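Local coordinates for protein lipolytic enzyme, G-D-S-L family (Bacteroides thetaiotaomicron, PDB 7BR2) that metabolises the drug diltiazem in the gut as a bacterial serine esterase of the SGNH (GDSL) hydrolase family, at residues R131-P139 and W175-V185; F38-R46 and A267-D275. All blocks are in the same frame, centred on the assembly; numbering follows the deposited sequence.

Contact 1 of 2, residues R131-P139 and W175-V185; sequences RIVMTGTSP and WEFTDWNAPMV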
loop_
_atom_site.group_PDB
_atom_site.type_symbol
_atom_site.label_atom_id
_atom_site.label_comp_id
_atom_site.label_asym_id
_atom_site.label_seq_id
_atom_site.Cartn_x
_atom_site.Cartn_y
_atom_site.Cartn_z
ATOM N N ARG A 131 1.524 2.847 -19.058
ATOM C CA ARG A 131 2.812 3.018 -18.409
ATOM C C ARG A 131 3.181 1.759 -17.622
ATOM O O ARG A 131 2.421 1.318 -16.748
ATOM C CB ARG A 131 2.764 4.240 -17.496
ATOM C CG ARG A 131 4.069 4.529 -16.772
ATOM C CD ARG A 131 4.198 6.005 -16.412
ATOM N NE ARG A 131 3.164 6.532 -15.523
ATOM C CZ ARG A 131 3.300 6.655 -14.203
ATOM N NH1 ARG A 131 4.422 6.266 -13.605
ATOM N NH2 ARG A 131 2.312 7.171 -13.477
ATOM N N ILE A 132 4.356 1.196 -17.912
ATOM C CA ILE A 132 4.832 -0.031 -17.278
ATOM C C ILE A 132 5.815 0.331 -16.168
ATOM O O ILE A 132 6.743 1.120 -16.381
ATOM C CB ILE A 132 5.483 -0.975 -18.307
ATOM C CG1 ILE A 132 4.534 -1.255 -19.474
ATOM C CG2 ILE A 132 5.858 -2.296 -17.665
ATOM C CD1 ILE A 132 3.266 -1.986 -19.057
ATOM N N VAL A 133 5.612 -0.235 -14.978
ATOM C CA VAL A 133 6.482 0.017 -13.829
ATOM C C VAL A 133 6.956 -1.320 -13.261
ATOM O O VAL A 133 6.180 -2.039 -12.609
ATOM C CB VAL A 133 5.778 0.847 -12.749
ATOM C CG1 VAL A 133 6.707 1.090 -11.574
ATOM C CG2 VAL A 133 5.276 2.174 -13.338
ATOM N N MET A 134 8.234 -1.641 -13.471
ATOM C CA MET A 134 8.812 -2.811 -12.819
ATOM C C MET A 134 9.020 -2.495 -11.347
ATOM O O MET A 134 9.625 -1.474 -11.013
ATOM C CB MET A 134 10.139 -3.184 -13.479
ATOM C CG MET A 134 10.022 -3.646 -14.922
ATOM S SD MET A 134 9.210 -5.236 -15.086
ATOM C CE MET A 134 7.821 -4.829 -16.146
ATOM N N THR A 135 8.481 -3.333 -10.460
ATOM C CA THR A 135 8.610 -3.117 -9.019
ATOM C C THR A 135 9.216 -4.377 -8.421
ATOM O O THR A 135 8.554 -5.419 -8.352
ATOM C CB THR A 135 7.274 -2.785 -8.345
ATOM O OG1 THR A 135 6.463 -3.967 -8.280
ATOM C CG2 THR A 135 6.539 -1.752 -9.116
ATOM N N GLY A 136 10.471 -4.278 -7.977
ATOM C CA GLY A 136 11.174 -5.425 -7.438
ATOM C C GLY A 136 10.507 -5.911 -6.176
ATOM O O GLY A 136 10.243 -5.109 -5.280
ATOM N N THR A 137 10.177 -7.201 -6.117
ATOM C CA THR A 137 9.408 -7.724 -4.991
ATOM C C THR A 137 10.110 -7.483 -3.654
ATOM O O THR A 137 11.341 -7.385 -3.567
ATOM C CB THR A 137 9.163 -9.222 -5.147
ATOM O OG1 THR A 137 8.549 -9.720 -3.954
ATOM C CG2 THR A 137 10.469 -9.969 -5.374
ATOM N N SER A 138 9.294 -7.391 -2.601
ATOM C CA SER A 138 9.787 -7.447 -1.240
ATOM C C SER A 138 10.596 -8.735 -1.033
ATOM O O SER A 138 10.404 -9.721 -1.744
ATOM C CB SER A 138 8.609 -7.364 -0.261
ATOM O OG SER A 138 7.608 -8.318 -0.568
ATOM N N PRO A 139 11.499 -8.759 -0.054
ATOM C CA PRO A 139 12.486 -9.839 0.010
ATOM C C PRO A 139 12.052 -11.028 0.858
ATOM O O PRO A 139 11.131 -10.951 1.672
ATOM C CB PRO A 139 13.692 -9.141 0.653
ATOM C CG PRO A 139 13.044 -8.185 1.638
ATOM C CD PRO A 139 11.741 -7.738 0.990
ATOM N N TRP A 175 10.868 1.804 -19.494
ATOM C CA TRP A 175 9.947 1.651 -18.383
ATOM C C TRP A 175 10.587 2.175 -17.105
ATOM O O TRP A 175 11.809 2.212 -16.975
ATOM C CB TRP A 175 9.572 0.184 -18.209
ATOM C CG TRP A 175 8.960 -0.400 -19.418
ATOM C CD1 TRP A 175 8.316 0.278 -20.407
ATOM C CD2 TRP A 175 8.876 -1.789 -19.753
ATOM N NE1 TRP A 175 7.859 -0.598 -21.355
ATOM C CE2 TRP A 175 8.183 -1.876 -20.977
ATOM C CE3 TRP A 175 9.321 -2.964 -19.142
ATOM C CZ2 TRP A 175 7.927 -3.099 -21.608
ATOM C CZ3 TRP A 175 9.068 -4.180 -19.770
ATOM C CH2 TRP A 175 8.375 -4.236 -20.987
ATOM N N GLU A 176 9.742 2.548 -16.145
ATOM C CA GLU A 176 10.234 2.972 -14.844
ATOM C C GLU A 176 10.535 1.756 -13.973
ATOM O O GLU A 176 10.051 0.651 -14.218
ATOM C CB GLU A 176 9.224 3.900 -14.157
ATOM C CG GLU A 176 8.792 5.069 -15.050
ATOM C CD GLU A 176 7.599 5.850 -14.512
ATOM O OE1 GLU A 176 7.719 7.086 -14.382
ATOM O OE2 GLU A 176 6.541 5.237 -14.247
ATOM N N PHE A 177 11.364 1.966 -12.950
ATOM C CA PHE A 177 11.771 0.877 -12.075
ATOM C C PHE A 177 11.843 1.384 -10.643
ATOM O O PHE A 177 12.360 2.476 -10.387
ATOM C CB PHE A 177 13.140 0.296 -12.485
ATOM C CG PHE A 177 13.674 -0.742 -11.523
ATOM C CD1 PHE A 177 14.422 -0.376 -10.400
ATOM C CD2 PHE A 177 13.416 -2.095 -11.733
ATOM C CE1 PHE A 177 14.894 -1.335 -9.505
ATOM C CE2 PHE A 177 13.894 -3.067 -10.845
ATOM C CZ PHE A 177 14.635 -2.681 -9.730
ATOM N N THR A 178 11.355 0.565 -9.712
ATOM C CA THR A 178 11.563 0.777 -8.289
ATOM C C THR A 178 11.720 -0.587 -7.631
ATOM O O THR A 178 11.277 -1.605 -8.165
ATOM C CB THR A 178 10.415 1.558 -7.655
ATOM O OG1 THR A 178 10.737 1.837 -6.291
ATOM C CG2 THR A 178 9.127 0.751 -7.710
ATOM N N ASP A 179 12.369 -0.612 -6.471
ATOM C CA ASP A 179 12.727 -1.869 -5.827
ATOM C C ASP A 179 12.323 -1.836 -4.364
ATOM O O ASP A 179 12.607 -0.860 -3.661
ATOM C CB ASP A 179 14.225 -2.147 -5.961
ATOM C CG ASP A 179 14.632 -3.471 -5.334
ATOM O OD1 ASP A 179 13.797 -4.412 -5.308
ATOM O OD2 ASP A 179 15.787 -3.567 -4.863
ATOM N N TRP A 180 11.621 -2.880 -3.919
ATOM C CA TRP A 180 11.363 -3.054 -2.494
ATOM C C TRP A 180 12.430 -3.891 -1.804
ATOM O O TRP A 180 12.552 -3.829 -0.581
ATOM C CB TRP A 180 9.999 -3.727 -2.256
ATOM C CG TRP A 180 8.751 -2.878 -2.439
ATOM C CD1 TRP A 180 8.479 -1.660 -1.866
ATOM C CD2 TRP A 180 7.592 -3.225 -3.206
ATOM N NE1 TRP A 180 7.233 -1.224 -2.254
ATOM C CE2 TRP A 180 6.668 -2.166 -3.075
ATOM C CE3 TRP A 180 7.250 -4.327 -4.002
ATOM C CZ2 TRP A 180 5.422 -2.179 -3.705
ATOM C CZ3 TRP A 180 6.009 -4.332 -4.636
ATOM C CH2 TRP A 180 5.115 -3.265 -4.483
ATOM N N ASN A 181 13.179 -4.688 -2.560
ATOM C CA ASN A 181 14.011 -5.728 -1.964
ATOM C C ASN A 181 15.164 -5.122 -1.164
ATOM O O ASN A 181 15.310 -5.386 0.035
ATOM C CB ASN A 181 14.525 -6.655 -3.068
ATOM C CG ASN A 181 14.935 -8.009 -2.542
ATOM O OD1 ASN A 181 15.910 -8.131 -1.806
ATOM N ND2 ASN A 181 14.179 -9.041 -2.912
ATOM N N ALA A 182 15.979 -4.284 -1.813
ATOM C CA ALA A 182 17.115 -3.674 -1.123
ATOM C C ALA A 182 16.695 -2.832 0.072
ATOM O O ALA A 182 17.209 -3.080 1.177
ATOM C CB ALA A 182 17.949 -2.851 -2.114
ATOM N N PRO A 183 15.789 -1.857 -0.048
ATOM C CA PRO A 183 15.457 -1.056 1.142
ATOM C C PRO A 183 14.853 -1.875 2.265
ATOM O O PRO A 183 15.107 -1.599 3.447
ATOM C CB PRO A 183 14.464 -0.010 0.612
ATOM C CG PRO A 183 14.534 -0.091 -0.873
ATOM C CD PRO A 183 15.011 -1.442 -1.231
ATOM N N MET A 184 14.081 -2.900 1.938
ATOM C CA MET A 184 13.461 -3.682 2.995
ATOM C C MET A 184 14.479 -4.592 3.666
ATOM O O MET A 184 14.402 -4.823 4.874
ATOM C CB MET A 184 12.283 -4.475 2.438
ATOM C CG MET A 184 11.050 -3.618 2.195
ATOM S SD MET A 184 9.693 -4.568 1.487
ATOM C CE MET A 184 9.034 -5.313 2.989
ATOM N N VAL A 185 15.430 -5.134 2.901
ATOM C CA VAL A 185 16.537 -5.863 3.519
ATOM C C VAL A 185 17.294 -4.947 4.468
ATOM O O VAL A 185 17.624 -5.335 5.594
ATOM C CB VAL A 185 17.467 -6.444 2.438
ATOM C CG1 VAL A 185 18.723 -7.004 3.081
ATOM C CG2 VAL A 185 16.767 -7.539 1.669
#
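I132 lies over one face of the W175 indole: its CB sits 3.6 Å from the centroid of the five-membered ring, only 6° off the normal, a CH-pi contact, while I132 CG2 covers the same ring system nearer its rim. W175 turns its CG away from its own carbonyl carbon (chi1 -58°), which lays the ring beside the isoleucine, both side chains pointing the same way. M134, bent at chi2 and chi3, curls back to bring its CE to 3.8 Å from W175 CE3, and its CB meets F177 CD2. With the indole cut back to an alanine here, one flank of I132 and the methyl end of M134 would probably lose their aromatic neighbour. The short strand segments run parallel, 14° apart, joined by M134 N to E176 O, T178 N to M134 O and G136 N to T178 O (2.8 Å). On the other face of the sheet R131 and E176 form a salt bridge whose modelled length is too short to trust; K14 binds both groups through its backbone. T135 CG2 lies alongside T178 CG2; T135 CB sits over a face of the W180 indole, OG1 3.7 Å from W180 CZ3, and M216 O holds W180 NE1. Just after strand 176-179, W180 N carries the ladder on to G136 O (3.0 Å). D179 caps the following helix, OD1 taking N181 N (2.8 Å) and OD2 taking A182 N from above the carboxylate plane. P139 packs on M184 CB through its CD and on V185 CG2 through its CB. Strands 131-136 and 176-179 belong to a beta-alpha-beta unit with helix 155-173; 176-179 borders the five-stranded parallel sheet and 82-85 flanks 131-136. Helix 102-125 packs on the M134 and W175 side, helix 210-223 on T178 and W180.

Contact 2 of 2, residues F38-R46 and A267-D275; sequences FIWLYYMTR and AEALPYPLD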
loop_
_atom_site.group_PDB
_atom_site.type_symbol
_atom_site.label_atom_id
_atom_site.label_comp_id
_atom_site.label_asym_id
_atom_site.label_seq_id
_atom_site.Cartn_x
_atom_site.Cartn_y
_atom_site.Cartn_z
ATOM N N PHE A 38 -2.994 0.717 0.876
ATOM C CA PHE A 38 -2.380 1.810 1.627
ATOM C C PHE A 38 -1.937 2.934 0.689
ATOM O O PHE A 38 -2.064 4.124 1.016
ATOM C CB PHE A 38 -1.199 1.257 2.432
ATOM C CG PHE A 38 -1.598 0.268 3.516
ATOM C CD1 PHE A 38 -2.894 0.240 4.019
ATOM C CD2 PHE A 38 -0.664 -0.627 4.035
ATOM C CE1 PHE A 38 -3.253 -0.656 5.014
ATOM C CE2 PHE A 38 -1.021 -1.540 5.026
ATOM C CZ PHE A 38 -2.312 -1.547 5.524
ATOM N N ILE A 39 -1.446 2.573 -0.499
ATOM C CA ILE A 39 -1.073 3.576 -1.500
ATOM C C ILE A 39 -2.300 4.359 -1.970
ATOM O O ILE A 39 -2.280 5.602 -2.071
ATOM C CB ILE A 39 -0.349 2.910 -2.682
ATOM C CG1 ILE A 39 1.015 2.355 -2.262
ATOM C CG2 ILE A 39 -0.174 3.900 -3.814
ATOM C CD1 ILE A 39 1.657 1.416 -3.327
ATOM N N TRP A 40 -3.385 3.644 -2.289
ATOM C CA TRP A 40 -4.617 4.332 -2.660
ATOM C C TRP A 40 -5.091 5.229 -1.522
ATOM O O TRP A 40 -5.537 6.353 -1.766
ATOM C CB TRP A 40 -5.699 3.320 -3.055
ATOM C CG TRP A 40 -6.817 3.894 -3.903
ATOM C CD1 TRP A 40 -6.982 5.199 -4.285
ATOM C CD2 TRP A 40 -7.926 3.172 -4.467
ATOM N NE1 TRP A 40 -8.119 5.330 -5.042
ATOM C CE2 TRP A 40 -8.717 4.104 -5.172
ATOM C CE3 TRP A 40 -8.326 1.826 -4.441
ATOM C CZ2 TRP A 40 -9.888 3.731 -5.849
ATOM C CZ3 TRP A 40 -9.489 1.457 -5.112
ATOM C CH2 TRP A 40 -10.257 2.408 -5.804
ATOM N N LEU A 41 -4.982 4.757 -0.273
ATOM C CA LEU A 41 -5.359 5.579 0.876
ATOM C C LEU A 41 -4.576 6.892 0.899
ATOM O O LEU A 41 -5.123 7.961 1.214
ATOM C CB LEU A 41 -5.122 4.789 2.166
ATOM C CG LEU A 41 -5.494 5.469 3.485
ATOM C CD1 LEU A 41 -6.954 5.851 3.463
ATOM C CD2 LEU A 41 -5.202 4.525 4.672
ATOM N N TYR A 42 -3.285 6.826 0.584
ATOM C CA TYR A 42 -2.515 8.057 0.470
ATOM C C TYR A 42 -3.124 8.986 -0.574
ATOM O O TYR A 42 -3.338 10.176 -0.317
ATOM C CB TYR A 42 -1.063 7.756 0.118
ATOM C CG TYR A 42 -0.219 9.002 0.027
ATOM C CD1 TYR A 42 0.391 9.528 1.156
ATOM C CD2 TYR A 42 -0.028 9.653 -1.190
ATOM C CE1 TYR A 42 1.171 10.671 1.078
ATOM C CE2 TYR A 42 0.751 10.792 -1.277
ATOM C CZ TYR A 42 1.347 11.296 -0.140
ATOM O OH TYR A 42 2.121 12.424 -0.208
ATOM N N TYR A 43 -3.403 8.464 -1.771
ATOM C CA TYR A 43 -3.948 9.353 -2.801
ATOM C C TYR A 43 -5.338 9.868 -2.430
ATOM O O TYR A 43 -5.690 10.997 -2.782
ATOM C CB TYR A 43 -4.022 8.639 -4.151
ATOM C CG TYR A 43 -2.718 8.606 -4.898
ATOM C CD1 TYR A 43 -1.737 7.673 -4.595
ATOM C CD2 TYR A 43 -2.455 9.532 -5.900
ATOM C CE1 TYR A 43 -0.534 7.656 -5.285
ATOM C CE2 TYR A 43 -1.264 9.529 -6.586
ATOM C CZ TYR A 43 -0.303 8.591 -6.279
ATOM O OH TYR A 43 0.883 8.588 -6.984
ATOM N N MET A 44 -6.107 9.099 -1.648
ATOM C CA MET A 44 -7.459 9.519 -1.302
ATOM C C MET A 44 -7.435 10.649 -0.288
ATOM O O MET A 44 -8.323 11.508 -0.299
ATOM C CB MET A 44 -8.271 8.360 -0.703
ATOM C CG MET A 44 -8.518 7.123 -1.581
ATOM S SD MET A 44 -8.987 5.703 -0.555
ATOM C CE MET A 44 -9.722 4.604 -1.787
ATOM N N THR A 45 -6.447 10.658 0.604
ATOM C CA THR A 45 -6.430 11.688 1.636
ATOM C C THR A 45 -5.558 12.887 1.282
ATOM O O THR A 45 -5.880 14.008 1.681
ATOM C CB THR A 45 -5.997 11.082 2.966
ATOM O OG1 THR A 45 -4.751 10.399 2.780
ATOM C CG2 THR A 45 -7.038 10.095 3.420
ATOM N N ARG A 46 -4.427 12.674 0.600
ATOM C CA ARG A 46 -3.525 13.753 0.199
ATOM C C ARG A 46 -4.004 14.500 -1.059
ATOM O O ARG A 46 -3.747 15.705 -1.201
ATOM C CB ARG A 46 -2.122 13.204 -0.001
ATOM C CG ARG A 46 -1.020 14.272 -0.022
ATOM C CD ARG A 46 -0.890 14.996 1.310
ATOM N NE ARG A 46 -0.982 14.031 2.389
ATOM C CZ ARG A 46 0.069 13.455 2.959
ATOM N NH1 ARG A 46 1.285 13.733 2.523
ATOM N NH2 ARG A 46 -0.104 12.562 3.929
ATOM N N ALA A 267 -7.277 23.196 5.260
ATOM C CA ALA A 267 -6.228 22.409 4.636
ATOM C C ALA A 267 -6.653 21.981 3.239
ATOM O O ALA A 267 -7.842 21.910 2.936
ATOM C CB ALA A 267 -5.912 21.182 5.487
ATOM N N GLU A 268 -5.664 21.746 2.372
ATOM C CA GLU A 268 -5.926 21.147 1.073
ATOM C C GLU A 268 -5.997 19.635 1.146
ATOM O O GLU A 268 -6.561 19.005 0.241
ATOM C CB GLU A 268 -4.846 21.537 0.061
ATOM C CG GLU A 268 -4.759 23.024 -0.208
ATOM C CD GLU A 268 -3.503 23.418 -0.961
ATOM O OE1 GLU A 268 -2.671 22.529 -1.264
ATOM O OE2 GLU A 268 -3.334 24.630 -1.222
ATOM N N ALA A 269 -5.429 19.040 2.188
ATOM C CA ALA A 269 -5.364 17.599 2.300
ATOM C C ALA A 269 -5.643 17.222 3.743
ATOM O O ALA A 269 -5.529 18.047 4.652
ATOM C CB ALA A 269 -4.003 17.063 1.845
ATOM N N LEU A 270 -6.014 15.971 3.938
ATOM C CA LEU A 270 -6.222 15.384 5.251
ATOM C C LEU A 270 -4.958 14.665 5.704
ATOM O O LEU A 270 -4.083 14.365 4.885
ATOM C CB LEU A 270 -7.404 14.400 5.213
ATOM C CG LEU A 270 -8.793 14.962 4.891
ATOM C CD1 LEU A 270 -9.832 13.833 4.796
ATOM C CD2 LEU A 270 -9.214 16.008 5.916
ATOM N N PRO A 271 -4.792 14.418 7.009
ATOM C CA PRO A 271 -3.665 13.585 7.454
ATOM C C PRO A 271 -3.823 12.147 6.982
ATOM O O PRO A 271 -4.923 11.672 6.685
ATOM C CB PRO A 271 -3.727 13.671 8.982
ATOM C CG PRO A 271 -5.161 13.970 9.284
ATOM C CD PRO A 271 -5.641 14.838 8.141
ATOM N N TYR A 272 -2.697 11.449 6.918
ATOM C CA TYR A 272 -2.726 10.040 6.559
ATOM C C TYR A 272 -3.162 9.228 7.765
ATOM O O TYR A 272 -2.535 9.328 8.826
ATOM C CB TYR A 272 -1.375 9.553 6.082
ATOM C CG TYR A 272 -1.469 8.172 5.491
ATOM C CD1 TYR A 272 -1.838 7.991 4.158
ATOM C CD2 TYR A 272 -1.238 7.039 6.274
ATOM C CE1 TYR A 272 -1.942 6.725 3.612
ATOM C CE2 TYR A 272 -1.342 5.769 5.735
ATOM C CZ TYR A 272 -1.701 5.618 4.405
ATOM O OH TYR A 272 -1.798 4.354 3.865
ATOM N N PRO A 273 -4.244 8.461 7.666
ATOM C CA PRO A 273 -4.717 7.680 8.810
ATOM C C PRO A 273 -4.078 6.304 8.860
ATOM O O PRO A 273 -3.883 5.636 7.841
ATOM C CB PRO A 273 -6.228 7.608 8.564
ATOM C CG PRO A 273 -6.347 7.637 7.098
ATOM C CD PRO A 273 -5.194 8.441 6.546
ATOM N N LEU A 274 -3.752 5.883 10.084
ATOM C CA LEU A 274 -3.047 4.633 10.332
ATOM C C LEU A 274 -3.929 3.713 11.158
ATOM O O LEU A 274 -4.406 4.093 12.234
ATOM C CB LEU A 274 -1.718 4.889 11.048
ATOM C CG LEU A 274 -0.713 5.658 10.194
ATOM C CD1 LEU A 274 0.451 6.203 11.014
ATOM C CD2 LEU A 274 -0.210 4.807 9.030
ATOM N N ASP A 275 -4.171 2.521 10.637
ATOM C CA ASP A 275 -4.920 1.514 11.373
ATOM C C ASP A 275 -4.029 0.936 12.470
ATOM O O ASP A 275 -2.896 0.510 12.202
ATOM C CB ASP A 275 -5.375 0.423 10.410
ATOM C CG ASP A 275 -6.561 -0.356 10.926
ATOM O OD1 ASP A 275 -6.873 -0.251 12.132
ATOM O OD2 ASP A 275 -7.166 -1.089 10.112
HETATM O O HOH W 1 -3.089 12.348 3.630
#
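Y272 (chi1 -170°) extends its ring away from its own loop and across helix 35-46, where OH binds F38 O at 2.9 Å. That carbonyl also receives Y42 N, and the two donors arrive from opposite faces of its plane, so the helical bond is kept while the tyrosine adds a second. The ring meets the helix edge-on, with Y42 N near its plane at CE1; Y42 CB lies 3.7 Å from Y272 CE1, and L41 CD2 comes equally near Y272 CZ. L41 CD1 and T45 CG2 both approach the P273 ring, at CG and at CD respectively. T45 holds OG1 between its backbone N and carbonyl carbon (chi1 54°), which lets it donate to L41 O and accept from a water, 2.7 Å from OG1. This water also donates to L270 O and accepts from R46 NE (3.0 Å), at the edge of the guanidinium and in its plane; R46 NH2 goes on to M300 O. L270 N binds T45 O (3.0 Å), and A269 CB packs against R46 CD. A threonine bonded back to the carbonyl four residues earlier is a familiar helical feature. Here an irregular loop after strand 260-267 docks from F38 to R46 along a helix that lies in sequence between parallel strands 21-26 and 53-58 of the SGNH hydrolase domain.

How the contacts relate
Both contacts are buried, with centres 22 Å apart and nearest atoms about 5 Å apart, and they share no element. Contact 1 joins neighbours within the parallel sheet, only 36 residues apart in sequence, through a regular ladder of backbone bonds with apolar packing on its faces and a charge pair at one end. Contact 2 bridges 221 residues and ties helix 35-46 to the loop after strand 260-267; with no strand pairing, it combines a tyrosine hydroxyl bond, one backbone bond and a shared water with apolar packing round Y272 and P273. Helix 210-223 links the two surroundings, touching T178, W180 and M184 in contact 1 and F38, Y42 and Y272 in contact 2.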